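Local coordinates for GDSL-like Lipase/Acylhydrolase family protein (PDB 4K7J), which probably removes O-linked acetyl groups from peptidoglycan, acting as an esterase of the SGNH (GDSL-like) hydrolase family, at residues M322-Q327 / A365-E370. Residues are numbered along the deposited sequence; the frame is centred on the assembly and turned at random.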
loop_
_atom_site.group_PDB
_atom_site.type_symbol
_atom_site.label_atom_id
_atom_site.label_comp_id
_atom_site.label_asym_id
_atom_site.label_seq_id
_atom_site.Cartn_x
_atom_site.Cartn_y
_atom_site.Cartn_z
ATOM N N MET A 322 8.310 -12.543 -5.507
ATOM C CA MET A 322 8.323 -12.056 -6.877
ATOM C C MET A 322 9.058 -10.721 -6.903
ATOM O O MET A 322 9.160 -10.058 -5.871
ATOM C CB MET A 322 6.905 -11.892 -7.400
ATOM C CG MET A 322 6.194 -13.228 -7.625
ATOM S SD MET A 322 4.455 -13.002 -8.016
ATOM C CE MET A 322 3.826 -12.463 -6.423
ATOM N N PHE A 323 9.586 -10.355 -8.072
ATOM C CA PHE A 323 10.326 -9.112 -8.259
ATOM C C PHE A 323 9.907 -8.473 -9.583
ATOM O O PHE A 323 9.937 -9.122 -10.623
ATOM C CB PHE A 323 11.835 -9.380 -8.247
ATOM C CG PHE A 323 12.680 -8.147 -8.434
ATOM C CD1 PHE A 323 12.965 -7.311 -7.361
ATOM C CD2 PHE A 323 13.203 -7.830 -9.680
ATOM C CE1 PHE A 323 13.738 -6.187 -7.526
ATOM C CE2 PHE A 323 13.981 -6.704 -9.851
ATOM C CZ PHE A 323 14.249 -5.881 -8.776
ATOM N N TRP A 324 9.494 -7.208 -9.540
ATOM C CA TRP A 324 9.137 -6.486 -10.746
ATOM C C TRP A 324 10.081 -5.307 -10.916
ATOM O O TRP A 324 10.154 -4.434 -10.056
ATOM C CB TRP A 324 7.701 -5.997 -10.661
ATOM C CG TRP A 324 7.146 -5.474 -11.940
ATOM C CD1 TRP A 324 6.730 -6.204 -13.014
ATOM C CD2 TRP A 324 6.893 -4.100 -12.269
ATOM N NE1 TRP A 324 6.256 -5.374 -13.997
ATOM C CE2 TRP A 324 6.341 -4.077 -13.563
ATOM C CE3 TRP A 324 7.078 -2.891 -11.590
ATOM C CZ2 TRP A 324 5.973 -2.888 -14.198
ATOM C CZ3 TRP A 324 6.718 -1.713 -12.222
ATOM C CH2 TRP A 324 6.169 -1.721 -13.513
ATOM N N SER A 325 10.810 -5.286 -12.026
ATOM C CA SER A 325 11.788 -4.226 -12.251
ATOM C C SER A 325 11.167 -3.010 -12.909
ATOM O O SER A 325 10.994 -2.968 -14.136
ATOM C CB SER A 325 12.958 -4.711 -13.113
ATOM O OG SER A 325 13.798 -3.610 -13.430
ATOM N N TRP A 326 10.842 -2.021 -12.087
ATOM C CA TRP A 326 10.300 -0.760 -12.566
ATOM C C TRP A 326 11.323 -0.095 -13.479
ATOM O O TRP A 326 10.960 0.506 -14.483
ATOM C CB TRP A 326 9.964 0.133 -11.368
ATOM C CG TRP A 326 9.075 1.295 -11.647
ATOM C CD1 TRP A 326 8.818 1.878 -12.862
ATOM C CD2 TRP A 326 8.299 2.019 -10.680
ATOM N NE1 TRP A 326 7.939 2.929 -12.701
ATOM C CE2 TRP A 326 7.608 3.036 -11.373
ATOM C CE3 TRP A 326 8.123 1.903 -9.295
ATOM C CZ2 TRP A 326 6.755 3.937 -10.725
ATOM C CZ3 TRP A 326 7.285 2.807 -8.650
ATOM C CH2 TRP A 326 6.607 3.804 -9.367
ATOM N N GLN A 327 12.608 -0.206 -13.159
ATOM C CA GLN A 327 13.591 0.368 -14.084
ATOM C C GLN A 327 13.512 -0.297 -15.457
ATOM O O GLN A 327 13.548 0.389 -16.474
ATOM C CB GLN A 327 15.027 0.361 -13.538
ATOM C CG GLN A 327 16.027 0.913 -14.570
ATOM C CD GLN A 327 17.397 1.211 -14.004
ATOM O OE1 GLN A 327 17.570 2.138 -13.206
ATOM N NE2 GLN A 327 18.390 0.439 -14.436
ATOM N N ALA A 365 0.217 -4.629 -14.041
ATOM C CA ALA A 365 -1.037 -5.373 -14.120
ATOM C C ALA A 365 -0.941 -6.413 -15.236
ATOM O O ALA A 365 -1.344 -7.581 -15.055
ATOM C CB ALA A 365 -2.189 -4.427 -14.363
ATOM N N ASP A 366 -0.389 -5.983 -16.371
ATOM C CA ASP A 366 -0.060 -6.877 -17.489
ATOM C C ASP A 366 0.745 -8.076 -17.012
ATOM O O ASP A 366 0.378 -9.219 -17.274
ATOM C CB ASP A 366 0.781 -6.156 -18.545
ATOM C CG ASP A 366 -0.025 -5.195 -19.392
ATOM O OD1 ASP A 366 -1.257 -5.340 -19.442
ATOM O OD2 ASP A 366 0.587 -4.300 -20.018
ATOM N N SER A 367 1.852 -7.795 -16.324
ATOM C CA SER A 367 2.742 -8.837 -15.818
ATOM C C SER A 367 2.031 -9.841 -14.894
ATOM O O SER A 367 2.290 -11.046 -14.953
ATOM C CB SER A 367 3.948 -8.210 -15.103
ATOM O OG SER A 367 4.655 -7.301 -15.951
ATOM N N LEU A 368 1.123 -9.350 -14.054
ATOM C CA LEU A 368 0.455 -10.214 -13.082
ATOM C C LEU A 368 -0.605 -11.080 -13.751
ATOM O O LEU A 368 -0.755 -12.258 -13.423
ATOM C CB LEU A 368 -0.165 -9.391 -11.949
ATOM C CG LEU A 368 0.824 -8.661 -11.041
ATOM C CD1 LEU A 368 0.107 -7.677 -10.132
ATOM C CD2 LEU A 368 1.626 -9.657 -10.231
ATOM N N GLU A 369 -1.341 -10.498 -14.692
ATOM C CA GLU A 369 -2.366 -11.255 -15.401
ATOM C C GLU A 369 -1.737 -12.382 -16.228
ATOM O O GLU A 369 -2.293 -13.485 -16.315
ATOM C CB GLU A 369 -3.233 -10.331 -16.266
ATOM C CG GLU A 369 -4.167 -9.432 -15.452
ATOM C CD GLU A 369 -4.814 -8.328 -16.288
ATOM O OE1 GLU A 369 -4.639 -8.322 -17.528
ATOM O OE2 GLU A 369 -5.495 -7.457 -15.703
ATOM N N GLU A 370 -0.565 -12.111 -16.802
ATOM C CA GLU A 370 0.174 -13.121 -17.555
ATOM C C GLU A 370 0.523 -14.277 -16.653
ATOM O O GLU A 370 0.422 -15.443 -17.045
ATOM C CB GLU A 370 1.482 -12.554 -18.101
ATOM C CG GLU A 370 1.347 -11.623 -19.283
ATOM C CD GLU A 370 2.700 -11.247 -19.865
ATOM O OE1 GLU A 370 3.704 -11.882 -19.474
ATOM O OE2 GLU A 370 2.764 -10.318 -20.703
#
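Trp324 and Ser367 meet through a single polar contact, the indole N-H of a strand residue reaching the hydroxyl of a helix residue, and they illustrate how a polar bond can supplement the packing of a helix on the sheet it covers. The bond from Trp324 NE1 to Ser367 OG is 3.2 Å long and clearly bent, with an angle of 143° at the hydrogen. The hydroxyl sits at the pyrrole edge of the indole, 15° out of the ring plane, so the ring presents its rim to the helix. Ser367 CB follows alongside, 3.8 Å from Trp324 NE1 and 4.0 Å from Trp324 CD1. With CG trans to the backbone N (chi1 -169°), the Trp324 side chain extends from the strand toward the helix and bridges the 8.5 Å between Trp324 CA and Ser367 CA, the closest pair of CA atoms in the two segments. Ser367 OG is also hydrogen-bonded to Met363 O, one turn earlier in its helix, which ties the acceptor to the helix backbone. Around this bond the indole packs on Met363 and Leu364 of the same helix and on Leu283 of the adjacent strand, while backbone bonds from Trp324 to Ile284 and Gly286 hold strand 322-325 in the sheet beside strand 281-286. The indole contacts with Ser367, Met363 and Leu364 link that strand to the covering C-terminal helix 354-373, an arrangement characteristic of the layered alpha/beta fold of SGNH hydrolases.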